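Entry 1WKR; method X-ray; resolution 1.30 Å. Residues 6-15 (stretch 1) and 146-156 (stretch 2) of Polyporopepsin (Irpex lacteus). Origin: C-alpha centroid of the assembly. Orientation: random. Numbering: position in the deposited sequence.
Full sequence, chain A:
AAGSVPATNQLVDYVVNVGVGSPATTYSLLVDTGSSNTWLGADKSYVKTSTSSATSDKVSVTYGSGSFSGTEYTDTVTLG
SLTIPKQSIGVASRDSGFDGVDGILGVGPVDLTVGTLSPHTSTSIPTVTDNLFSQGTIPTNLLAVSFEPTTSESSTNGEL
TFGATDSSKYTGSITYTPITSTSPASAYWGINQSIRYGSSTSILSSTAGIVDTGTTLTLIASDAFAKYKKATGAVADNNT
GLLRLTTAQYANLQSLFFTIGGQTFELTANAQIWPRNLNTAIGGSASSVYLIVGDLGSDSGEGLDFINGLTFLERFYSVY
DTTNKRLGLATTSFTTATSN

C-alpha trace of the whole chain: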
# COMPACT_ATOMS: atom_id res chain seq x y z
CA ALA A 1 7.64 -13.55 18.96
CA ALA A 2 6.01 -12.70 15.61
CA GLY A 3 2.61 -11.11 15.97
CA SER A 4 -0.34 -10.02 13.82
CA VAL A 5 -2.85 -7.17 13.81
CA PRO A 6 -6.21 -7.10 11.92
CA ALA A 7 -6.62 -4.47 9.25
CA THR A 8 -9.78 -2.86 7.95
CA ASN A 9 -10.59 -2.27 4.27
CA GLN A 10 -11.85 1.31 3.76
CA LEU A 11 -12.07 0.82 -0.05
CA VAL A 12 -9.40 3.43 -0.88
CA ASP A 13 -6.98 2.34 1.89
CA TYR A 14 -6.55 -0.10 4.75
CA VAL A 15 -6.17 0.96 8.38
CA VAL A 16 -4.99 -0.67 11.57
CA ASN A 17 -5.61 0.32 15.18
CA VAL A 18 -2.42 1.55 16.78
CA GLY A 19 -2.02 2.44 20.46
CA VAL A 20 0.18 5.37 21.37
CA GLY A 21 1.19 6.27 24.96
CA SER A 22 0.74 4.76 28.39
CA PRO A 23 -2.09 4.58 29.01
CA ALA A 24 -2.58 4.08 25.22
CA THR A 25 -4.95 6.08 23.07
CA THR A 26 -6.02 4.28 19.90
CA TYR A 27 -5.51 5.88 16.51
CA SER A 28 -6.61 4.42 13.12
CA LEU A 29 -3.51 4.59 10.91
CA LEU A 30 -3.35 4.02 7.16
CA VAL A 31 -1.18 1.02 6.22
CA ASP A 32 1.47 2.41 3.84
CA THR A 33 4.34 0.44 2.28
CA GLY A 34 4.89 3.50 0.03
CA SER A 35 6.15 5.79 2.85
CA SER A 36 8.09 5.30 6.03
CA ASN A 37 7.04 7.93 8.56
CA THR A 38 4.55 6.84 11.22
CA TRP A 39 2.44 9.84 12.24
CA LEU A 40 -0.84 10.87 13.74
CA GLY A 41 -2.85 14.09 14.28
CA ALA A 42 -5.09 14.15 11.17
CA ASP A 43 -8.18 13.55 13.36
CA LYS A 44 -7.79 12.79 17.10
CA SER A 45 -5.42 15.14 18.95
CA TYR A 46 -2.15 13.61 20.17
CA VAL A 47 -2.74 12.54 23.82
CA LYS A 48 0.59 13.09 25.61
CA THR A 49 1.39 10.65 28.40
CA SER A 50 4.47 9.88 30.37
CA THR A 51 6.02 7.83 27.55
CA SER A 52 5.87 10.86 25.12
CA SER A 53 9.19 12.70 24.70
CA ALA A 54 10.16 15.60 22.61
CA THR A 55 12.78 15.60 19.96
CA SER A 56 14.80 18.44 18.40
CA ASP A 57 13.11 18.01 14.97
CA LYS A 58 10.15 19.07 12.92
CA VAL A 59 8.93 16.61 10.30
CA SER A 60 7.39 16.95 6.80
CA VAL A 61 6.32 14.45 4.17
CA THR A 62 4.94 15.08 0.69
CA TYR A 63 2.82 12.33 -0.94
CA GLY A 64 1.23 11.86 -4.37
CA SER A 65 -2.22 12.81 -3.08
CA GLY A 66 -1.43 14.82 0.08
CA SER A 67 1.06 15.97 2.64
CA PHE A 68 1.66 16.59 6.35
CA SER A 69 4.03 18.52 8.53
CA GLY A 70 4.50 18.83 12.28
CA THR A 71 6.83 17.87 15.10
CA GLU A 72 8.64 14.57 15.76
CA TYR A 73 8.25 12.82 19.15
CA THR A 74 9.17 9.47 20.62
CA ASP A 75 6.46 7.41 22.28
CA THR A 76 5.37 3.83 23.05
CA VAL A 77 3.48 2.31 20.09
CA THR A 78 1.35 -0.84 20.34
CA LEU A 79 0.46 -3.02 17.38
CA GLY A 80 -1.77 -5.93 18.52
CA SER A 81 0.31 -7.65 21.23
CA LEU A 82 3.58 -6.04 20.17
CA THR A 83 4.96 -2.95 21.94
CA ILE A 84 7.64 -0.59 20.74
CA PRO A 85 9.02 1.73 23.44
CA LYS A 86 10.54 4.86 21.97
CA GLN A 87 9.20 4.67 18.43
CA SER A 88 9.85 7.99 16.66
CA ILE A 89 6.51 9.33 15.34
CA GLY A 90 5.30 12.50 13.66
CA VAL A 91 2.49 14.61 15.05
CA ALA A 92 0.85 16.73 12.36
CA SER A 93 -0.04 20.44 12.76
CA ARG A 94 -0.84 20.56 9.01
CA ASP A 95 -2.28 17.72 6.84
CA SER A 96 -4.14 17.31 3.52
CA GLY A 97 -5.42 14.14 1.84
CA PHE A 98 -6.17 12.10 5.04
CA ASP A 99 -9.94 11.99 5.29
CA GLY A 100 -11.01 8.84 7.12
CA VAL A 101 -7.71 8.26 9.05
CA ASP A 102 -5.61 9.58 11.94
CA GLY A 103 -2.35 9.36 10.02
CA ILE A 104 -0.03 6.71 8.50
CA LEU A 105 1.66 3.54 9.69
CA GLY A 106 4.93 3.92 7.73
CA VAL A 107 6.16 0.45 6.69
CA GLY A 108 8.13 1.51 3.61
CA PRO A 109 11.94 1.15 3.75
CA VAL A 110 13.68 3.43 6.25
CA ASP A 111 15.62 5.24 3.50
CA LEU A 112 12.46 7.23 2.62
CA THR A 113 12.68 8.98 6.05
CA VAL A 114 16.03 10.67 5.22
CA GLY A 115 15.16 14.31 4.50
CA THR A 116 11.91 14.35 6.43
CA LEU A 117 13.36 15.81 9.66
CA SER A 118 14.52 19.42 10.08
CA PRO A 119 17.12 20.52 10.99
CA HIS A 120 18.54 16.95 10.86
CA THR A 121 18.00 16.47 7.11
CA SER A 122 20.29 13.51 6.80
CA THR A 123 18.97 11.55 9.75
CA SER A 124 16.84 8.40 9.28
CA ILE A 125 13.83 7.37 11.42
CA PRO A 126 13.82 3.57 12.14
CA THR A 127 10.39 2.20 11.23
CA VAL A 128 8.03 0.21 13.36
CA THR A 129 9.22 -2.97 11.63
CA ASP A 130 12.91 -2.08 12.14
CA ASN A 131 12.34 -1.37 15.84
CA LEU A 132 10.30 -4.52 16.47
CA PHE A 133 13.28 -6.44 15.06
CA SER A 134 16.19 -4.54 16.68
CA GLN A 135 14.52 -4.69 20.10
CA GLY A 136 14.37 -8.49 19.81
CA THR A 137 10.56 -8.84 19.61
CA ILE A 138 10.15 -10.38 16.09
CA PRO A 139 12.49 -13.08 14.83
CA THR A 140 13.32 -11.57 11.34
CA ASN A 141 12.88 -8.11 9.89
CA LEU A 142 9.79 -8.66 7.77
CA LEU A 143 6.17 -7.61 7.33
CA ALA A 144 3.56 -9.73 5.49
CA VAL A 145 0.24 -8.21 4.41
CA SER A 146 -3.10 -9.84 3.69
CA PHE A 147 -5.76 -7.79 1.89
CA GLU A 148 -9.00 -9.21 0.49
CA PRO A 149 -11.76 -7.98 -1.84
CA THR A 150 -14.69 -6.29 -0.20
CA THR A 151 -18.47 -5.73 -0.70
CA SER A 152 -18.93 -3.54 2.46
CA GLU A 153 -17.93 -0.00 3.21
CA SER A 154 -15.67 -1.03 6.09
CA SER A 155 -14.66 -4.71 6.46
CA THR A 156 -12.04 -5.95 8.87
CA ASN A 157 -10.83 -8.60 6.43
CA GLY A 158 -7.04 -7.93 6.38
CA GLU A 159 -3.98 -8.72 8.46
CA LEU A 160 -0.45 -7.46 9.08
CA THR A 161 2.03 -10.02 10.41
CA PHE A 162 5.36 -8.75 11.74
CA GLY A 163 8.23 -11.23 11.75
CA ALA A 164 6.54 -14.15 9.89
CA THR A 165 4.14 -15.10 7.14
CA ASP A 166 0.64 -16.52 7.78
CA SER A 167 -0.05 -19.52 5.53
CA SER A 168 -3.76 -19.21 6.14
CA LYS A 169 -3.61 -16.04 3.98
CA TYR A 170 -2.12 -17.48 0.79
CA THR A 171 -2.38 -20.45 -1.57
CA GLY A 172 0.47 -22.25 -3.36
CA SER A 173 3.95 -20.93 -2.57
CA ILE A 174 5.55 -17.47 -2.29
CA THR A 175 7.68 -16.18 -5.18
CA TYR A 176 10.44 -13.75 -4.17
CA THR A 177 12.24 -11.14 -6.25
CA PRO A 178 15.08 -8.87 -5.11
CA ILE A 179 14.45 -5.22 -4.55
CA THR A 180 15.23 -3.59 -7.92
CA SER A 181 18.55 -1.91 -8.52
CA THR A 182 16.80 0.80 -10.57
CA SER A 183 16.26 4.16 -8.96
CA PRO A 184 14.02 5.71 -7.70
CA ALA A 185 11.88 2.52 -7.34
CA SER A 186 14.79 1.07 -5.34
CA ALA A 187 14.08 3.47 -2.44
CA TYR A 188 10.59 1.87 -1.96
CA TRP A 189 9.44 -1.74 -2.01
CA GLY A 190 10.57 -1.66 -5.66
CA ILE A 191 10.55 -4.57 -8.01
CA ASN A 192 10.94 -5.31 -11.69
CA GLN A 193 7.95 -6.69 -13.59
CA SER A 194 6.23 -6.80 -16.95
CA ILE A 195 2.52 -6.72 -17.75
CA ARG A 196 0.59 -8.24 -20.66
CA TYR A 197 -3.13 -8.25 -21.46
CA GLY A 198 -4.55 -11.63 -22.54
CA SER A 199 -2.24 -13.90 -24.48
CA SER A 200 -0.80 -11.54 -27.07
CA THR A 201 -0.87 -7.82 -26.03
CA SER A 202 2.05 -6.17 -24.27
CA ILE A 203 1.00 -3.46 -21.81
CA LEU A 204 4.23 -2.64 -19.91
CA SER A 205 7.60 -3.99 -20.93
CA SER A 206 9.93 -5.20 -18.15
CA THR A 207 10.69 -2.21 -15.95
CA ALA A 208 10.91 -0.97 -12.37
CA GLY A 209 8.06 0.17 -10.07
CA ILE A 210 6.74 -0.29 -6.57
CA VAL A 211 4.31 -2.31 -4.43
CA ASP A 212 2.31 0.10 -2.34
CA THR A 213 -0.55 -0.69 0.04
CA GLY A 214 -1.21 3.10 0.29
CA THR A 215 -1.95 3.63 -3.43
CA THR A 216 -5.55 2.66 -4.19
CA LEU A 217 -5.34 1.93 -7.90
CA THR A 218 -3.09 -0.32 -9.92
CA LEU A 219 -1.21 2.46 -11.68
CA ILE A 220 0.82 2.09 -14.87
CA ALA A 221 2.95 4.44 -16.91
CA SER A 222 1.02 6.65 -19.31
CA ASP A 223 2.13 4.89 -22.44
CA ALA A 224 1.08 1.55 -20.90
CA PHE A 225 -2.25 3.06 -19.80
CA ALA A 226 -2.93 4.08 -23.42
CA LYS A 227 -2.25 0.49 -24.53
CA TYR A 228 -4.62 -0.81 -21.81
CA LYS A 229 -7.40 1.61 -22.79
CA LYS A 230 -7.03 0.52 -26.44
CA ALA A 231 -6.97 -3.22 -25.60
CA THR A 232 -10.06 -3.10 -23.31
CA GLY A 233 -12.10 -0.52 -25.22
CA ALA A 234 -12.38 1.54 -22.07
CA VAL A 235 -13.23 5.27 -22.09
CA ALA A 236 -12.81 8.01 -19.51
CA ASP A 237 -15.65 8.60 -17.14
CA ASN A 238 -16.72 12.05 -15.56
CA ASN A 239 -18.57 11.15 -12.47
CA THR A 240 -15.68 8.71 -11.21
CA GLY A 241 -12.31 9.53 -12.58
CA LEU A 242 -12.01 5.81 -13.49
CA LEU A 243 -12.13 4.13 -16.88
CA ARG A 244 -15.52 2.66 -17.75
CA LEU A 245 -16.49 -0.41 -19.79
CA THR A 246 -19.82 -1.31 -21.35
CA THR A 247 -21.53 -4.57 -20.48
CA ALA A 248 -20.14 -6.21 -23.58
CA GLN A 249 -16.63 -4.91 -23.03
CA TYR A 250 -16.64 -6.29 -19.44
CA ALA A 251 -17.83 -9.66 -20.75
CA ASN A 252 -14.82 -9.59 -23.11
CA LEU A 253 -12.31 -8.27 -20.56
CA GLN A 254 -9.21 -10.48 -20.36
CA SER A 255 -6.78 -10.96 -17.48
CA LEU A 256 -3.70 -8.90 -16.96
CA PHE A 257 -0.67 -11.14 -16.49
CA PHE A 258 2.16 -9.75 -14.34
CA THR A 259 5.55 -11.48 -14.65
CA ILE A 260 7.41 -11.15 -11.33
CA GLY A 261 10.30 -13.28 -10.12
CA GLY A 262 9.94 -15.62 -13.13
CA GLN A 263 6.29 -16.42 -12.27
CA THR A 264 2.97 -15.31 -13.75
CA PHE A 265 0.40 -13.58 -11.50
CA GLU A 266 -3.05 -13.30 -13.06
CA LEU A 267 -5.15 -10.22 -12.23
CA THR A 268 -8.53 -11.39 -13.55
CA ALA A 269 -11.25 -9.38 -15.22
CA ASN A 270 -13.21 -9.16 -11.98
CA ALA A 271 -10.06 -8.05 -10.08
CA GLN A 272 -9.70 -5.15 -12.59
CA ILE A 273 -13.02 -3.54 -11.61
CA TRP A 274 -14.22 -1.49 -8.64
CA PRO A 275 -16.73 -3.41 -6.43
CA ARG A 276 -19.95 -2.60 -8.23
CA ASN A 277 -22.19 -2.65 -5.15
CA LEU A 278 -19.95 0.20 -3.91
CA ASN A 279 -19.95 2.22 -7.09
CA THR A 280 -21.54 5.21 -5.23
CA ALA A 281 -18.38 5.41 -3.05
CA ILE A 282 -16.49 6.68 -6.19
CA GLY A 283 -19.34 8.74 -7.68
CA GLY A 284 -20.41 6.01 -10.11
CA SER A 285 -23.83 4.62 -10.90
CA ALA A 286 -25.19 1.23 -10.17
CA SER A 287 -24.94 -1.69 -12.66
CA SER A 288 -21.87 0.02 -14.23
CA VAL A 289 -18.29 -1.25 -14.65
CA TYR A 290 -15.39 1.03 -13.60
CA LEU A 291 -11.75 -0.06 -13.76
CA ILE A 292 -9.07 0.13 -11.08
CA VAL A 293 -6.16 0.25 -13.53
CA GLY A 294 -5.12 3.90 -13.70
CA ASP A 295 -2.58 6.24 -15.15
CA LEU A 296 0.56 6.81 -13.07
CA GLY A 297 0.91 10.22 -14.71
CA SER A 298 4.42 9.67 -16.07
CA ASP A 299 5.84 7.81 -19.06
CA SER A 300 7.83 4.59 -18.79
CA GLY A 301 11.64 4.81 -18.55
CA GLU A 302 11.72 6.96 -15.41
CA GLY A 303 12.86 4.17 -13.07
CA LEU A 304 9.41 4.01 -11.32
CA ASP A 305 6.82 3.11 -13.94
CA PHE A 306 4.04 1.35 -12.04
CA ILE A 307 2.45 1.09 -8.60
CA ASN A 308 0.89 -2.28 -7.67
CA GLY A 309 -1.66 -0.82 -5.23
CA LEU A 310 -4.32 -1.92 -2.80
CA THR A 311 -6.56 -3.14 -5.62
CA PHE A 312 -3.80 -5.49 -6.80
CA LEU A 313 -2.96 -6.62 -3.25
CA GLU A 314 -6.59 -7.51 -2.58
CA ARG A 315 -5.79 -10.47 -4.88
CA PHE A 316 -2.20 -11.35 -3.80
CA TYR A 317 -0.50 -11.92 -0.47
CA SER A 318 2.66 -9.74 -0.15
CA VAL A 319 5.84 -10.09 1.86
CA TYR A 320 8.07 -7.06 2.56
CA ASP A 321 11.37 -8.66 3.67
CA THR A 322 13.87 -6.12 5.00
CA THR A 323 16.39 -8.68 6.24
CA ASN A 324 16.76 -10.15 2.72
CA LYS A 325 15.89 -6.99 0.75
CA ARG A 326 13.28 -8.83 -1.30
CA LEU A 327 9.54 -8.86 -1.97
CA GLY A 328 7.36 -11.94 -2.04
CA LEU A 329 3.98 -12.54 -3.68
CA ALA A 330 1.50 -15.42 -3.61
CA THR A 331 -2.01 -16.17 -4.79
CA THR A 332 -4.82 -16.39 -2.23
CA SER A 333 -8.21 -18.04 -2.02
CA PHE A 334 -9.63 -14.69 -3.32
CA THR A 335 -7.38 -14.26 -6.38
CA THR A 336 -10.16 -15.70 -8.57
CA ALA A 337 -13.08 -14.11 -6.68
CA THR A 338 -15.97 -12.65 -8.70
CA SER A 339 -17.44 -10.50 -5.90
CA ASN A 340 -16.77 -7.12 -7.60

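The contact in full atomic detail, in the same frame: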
# COMPACT_ATOMS: atom_id res chain seq x y z
N PRO A 6 -5.16 -7.18 13.01
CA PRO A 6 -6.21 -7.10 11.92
C PRO A 6 -6.14 -5.76 11.27
O PRO A 6 -5.71 -4.78 11.84
CB PRO A 6 -7.53 -7.27 12.72
CG PRO A 6 -7.14 -7.73 14.04
CD PRO A 6 -5.79 -7.23 14.38
N ALA A 7 -6.59 -5.73 10.02
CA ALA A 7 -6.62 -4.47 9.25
C ALA A 7 -8.00 -4.38 8.56
O ALA A 7 -8.60 -5.37 8.14
CB ALA A 7 -5.50 -4.49 8.19
N THR A 8 -8.45 -3.15 8.44
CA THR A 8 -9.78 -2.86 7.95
C THR A 8 -9.73 -2.18 6.59
O THR A 8 -9.03 -1.20 6.39
CB THR A 8 -10.53 -1.96 8.92
OG1 THR A 8 -10.66 -2.68 10.16
CG2 THR A 8 -11.93 -1.68 8.50
N ASN A 9 -10.49 -2.76 5.64
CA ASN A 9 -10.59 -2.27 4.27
C ASN A 9 -11.52 -1.10 4.25
O ASN A 9 -12.75 -1.28 4.52
CB ASN A 9 -11.09 -3.42 3.40
CG ASN A 9 -11.04 -3.12 1.93
OD1 ASN A 9 -11.32 -2.00 1.50
ND2 ASN A 9 -10.70 -4.12 1.10
N GLN A 10 -11.05 0.09 3.91
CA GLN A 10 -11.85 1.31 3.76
C GLN A 10 -11.97 1.69 2.29
O GLN A 10 -12.13 2.87 1.96
CB GLN A 10 -11.27 2.48 4.57
CG GLN A 10 -11.17 2.19 6.07
CD GLN A 10 -10.85 3.41 6.94
OE1 GLN A 10 -11.38 3.47 8.06
NE2 GLN A 10 -10.07 4.32 6.43
N LEU A 11 -11.83 0.72 1.40
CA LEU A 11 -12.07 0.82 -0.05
C LEU A 11 -10.93 1.52 -0.75
O LEU A 11 -10.37 0.97 -1.74
CB LEU A 11 -13.41 1.58 -0.40
CG LEU A 11 -14.61 1.08 0.34
CD1 LEU A 11 -15.87 1.82 -0.16
CD2 LEU A 11 -14.78 -0.43 0.27
N VAL A 12 -10.53 2.69 -0.30
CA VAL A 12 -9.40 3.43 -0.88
C VAL A 12 -8.10 3.15 -0.15
O VAL A 12 -7.01 3.47 -0.65
CB VAL A 12 -9.68 4.94 -1.00
CG1 VAL A 12 -10.91 5.17 -1.95
CG2 VAL A 12 -9.95 5.61 0.33
N ASP A 13 -8.18 2.64 1.07
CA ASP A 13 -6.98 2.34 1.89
C ASP A 13 -7.35 1.29 2.88
O ASP A 13 -8.55 0.96 3.03
CB ASP A 13 -6.45 3.64 2.57
CG ASP A 13 -7.51 4.32 3.40
OD1 ASP A 13 -8.02 3.74 4.32
OD2 ASP A 13 -7.74 5.56 3.11
N TYR A 14 -6.35 0.74 3.56
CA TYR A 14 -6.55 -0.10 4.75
C TYR A 14 -6.00 0.65 5.96
O TYR A 14 -4.99 1.37 5.86
CB TYR A 14 -5.73 -1.42 4.65
CG TYR A 14 -6.55 -2.57 4.09
CD1 TYR A 14 -6.70 -2.73 2.69
CD2 TYR A 14 -7.12 -3.51 4.93
CE1 TYR A 14 -7.45 -3.82 2.18
CE2 TYR A 14 -7.81 -4.59 4.43
CZ TYR A 14 -7.95 -4.76 3.06
OH TYR A 14 -8.64 -5.83 2.56
N VAL A 15 -6.65 0.42 7.12
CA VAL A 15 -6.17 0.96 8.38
C VAL A 15 -5.99 -0.13 9.37
O VAL A 15 -6.52 -1.23 9.30
CB VAL A 15 -7.16 1.98 8.97
CG1 VAL A 15 -7.14 3.24 8.11
CG2 VAL A 15 -8.58 1.42 9.11
N SER A 146 -1.92 -9.24 4.29
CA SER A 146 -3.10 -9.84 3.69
C SER A 146 -4.18 -8.80 3.50
O SER A 146 -4.70 -8.24 4.51
CB SER A 146 -3.60 -10.97 4.55
OG SER A 146 -4.87 -11.46 4.08
N PHE A 147 -4.54 -8.52 2.25
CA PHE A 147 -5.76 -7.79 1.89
C PHE A 147 -6.70 -8.74 1.19
O PHE A 147 -6.29 -9.80 0.70
CB PHE A 147 -5.43 -6.60 0.98
CG PHE A 147 -4.64 -5.45 1.60
CD1 PHE A 147 -4.39 -5.35 2.92
CD2 PHE A 147 -4.25 -4.42 0.77
CE1 PHE A 147 -3.74 -4.23 3.46
CE2 PHE A 147 -3.57 -3.29 1.27
CZ PHE A 147 -3.33 -3.22 2.63
N GLU A 148 -7.99 -8.40 1.15
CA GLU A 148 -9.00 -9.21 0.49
C GLU A 148 -10.01 -8.32 -0.18
O GLU A 148 -10.22 -7.18 0.26
CB GLU A 148 -9.72 -10.09 1.53
CG GLU A 148 -8.83 -11.09 2.19
CD GLU A 148 -9.52 -11.94 3.24
OE1 GLU A 148 -10.76 -11.76 3.51
OE2 GLU A 148 -8.77 -12.80 3.80
N PRO A 149 -10.68 -8.81 -1.24
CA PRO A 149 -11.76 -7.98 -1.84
C PRO A 149 -12.86 -7.72 -0.82
O PRO A 149 -13.01 -8.43 0.17
CB PRO A 149 -12.28 -8.90 -2.97
CG PRO A 149 -11.15 -9.86 -3.23
CD PRO A 149 -10.57 -10.15 -1.85
N THR A 150 -13.63 -6.69 -1.12
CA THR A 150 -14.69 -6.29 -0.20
C THR A 150 -16.02 -5.99 -0.96
O THR A 150 -15.98 -5.61 -2.13
CB THR A 150 -14.21 -5.14 0.57
OG1 THR A 150 -15.20 -4.88 1.63
CG2 THR A 150 -14.12 -3.84 -0.23
N THR A 151 -17.11 -6.17 -0.22
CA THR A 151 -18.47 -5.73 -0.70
C THR A 151 -19.07 -4.95 0.44
O THR A 151 -20.35 -4.76 0.38
CB THR A 151 -19.37 -6.94 -1.02
OG1 THR A 151 -19.49 -7.76 0.10
CG2 THR A 151 -18.76 -7.79 -2.19
N SER A 152 -18.34 -4.46 1.38
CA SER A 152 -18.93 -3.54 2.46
C SER A 152 -18.14 -2.38 2.49
O SER A 152 -17.00 -2.15 2.04
CB SER A 152 -18.91 -4.37 3.78
OG SER A 152 -19.79 -5.42 3.72
N GLU A 153 -18.73 -1.29 3.20
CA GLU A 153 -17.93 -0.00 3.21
C GLU A 153 -16.78 -0.12 4.09
O GLU A 153 -15.78 0.64 3.93
CB GLU A 153 -18.90 1.04 3.90
CG GLU A 153 -20.17 1.30 3.07
CD GLU A 153 -19.93 2.04 1.92
OE1 GLU A 153 -19.15 3.08 1.79
OE2 GLU A 153 -20.74 1.86 0.88
N SER A 154 -16.77 -0.97 5.17
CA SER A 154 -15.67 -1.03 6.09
C SER A 154 -15.65 -2.48 6.58
O SER A 154 -16.76 -3.01 7.06
CB SER A 154 -15.97 -0.12 7.39
OG SER A 154 -14.97 -0.27 8.29
N SER A 155 -14.74 -3.32 6.14
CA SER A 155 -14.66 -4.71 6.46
C SER A 155 -13.33 -5.03 7.04
O SER A 155 -12.27 -4.78 6.40
CB SER A 155 -14.83 -5.54 5.17
OG SER A 155 -16.06 -5.35 4.43
N THR A 156 -13.30 -5.56 8.24
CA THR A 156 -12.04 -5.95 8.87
C THR A 156 -11.68 -7.33 8.34
O THR A 156 -11.91 -8.35 8.96
CB THR A 156 -12.12 -5.92 10.43
OG1 THR A 156 -12.52 -4.60 10.80
CG2 THR A 156 -10.74 -6.19 11.07
O HOH W 1 -14.66 -2.76 3.16
O HOH W 2 -13.11 1.67 9.35

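Tyr14, Asn9 and Thr156 cover the most surface in this contact, and each pairs with its neighbour by a different rule. The backbone sets the frame: Asn9 and Ser155 form an antiparallel, hydrogen-bonded pair, Asn9 N giving to Ser155 O at 2.8 Å and Ser155 N returning to Asn9 O at a longer 3.3 Å. Flanking CA-H groups add to the zipper, with Ser154 CA 3.3 Å from Asn9 O and Thr8 CA 3.5 Å from Ser155 O.

Tyr14 points toward the other stretch and lays its ring on that of Phe147 in an offset stack, centroids 3.6 Å apart and planes only 7° from parallel. The same side chain then finishes as a polar group: Tyr14 OH accepts a nearly straight hydrogen bond from Glu148 N at 3.0 Å. One residue thus fills space with its ring and satisfies a loop amide with its tip.

Asn9 uses both ends of its amide. Asn9 OD1 accepts from Leu11 N at 2.8 Å, a bond within its own stretch, while Asn9 ND2 makes weak hydrogen bonds to Tyr14 OH at 3.0 Å and to Glu148 O at 3.2 Å. The Glu148 backbone is therefore engaged at both its N and its O, by two side chains that also touch each other.

Thr156 meets Thr8 through their hydroxyls, Thr156 OG1 to Thr8 OG1 at 2.7 Å, a short hydrogen bond near the surface; Thr156 CG2 rests 3.8 Å from Pro6 CB.

Beyond the bridge, Leu11 leaves the backbone sideways, but its end comes nearer the other stretch, with Leu11 CD2 3.5 Å from Thr150 CG2. A water also serves Asn9 O: it donates to Asn9 O at 2.8 Å and Ser152 O at 2.7 Å, and accepts from Thr150 OG1 at 2.7 Å, tying the loop to the strand beside the bridge.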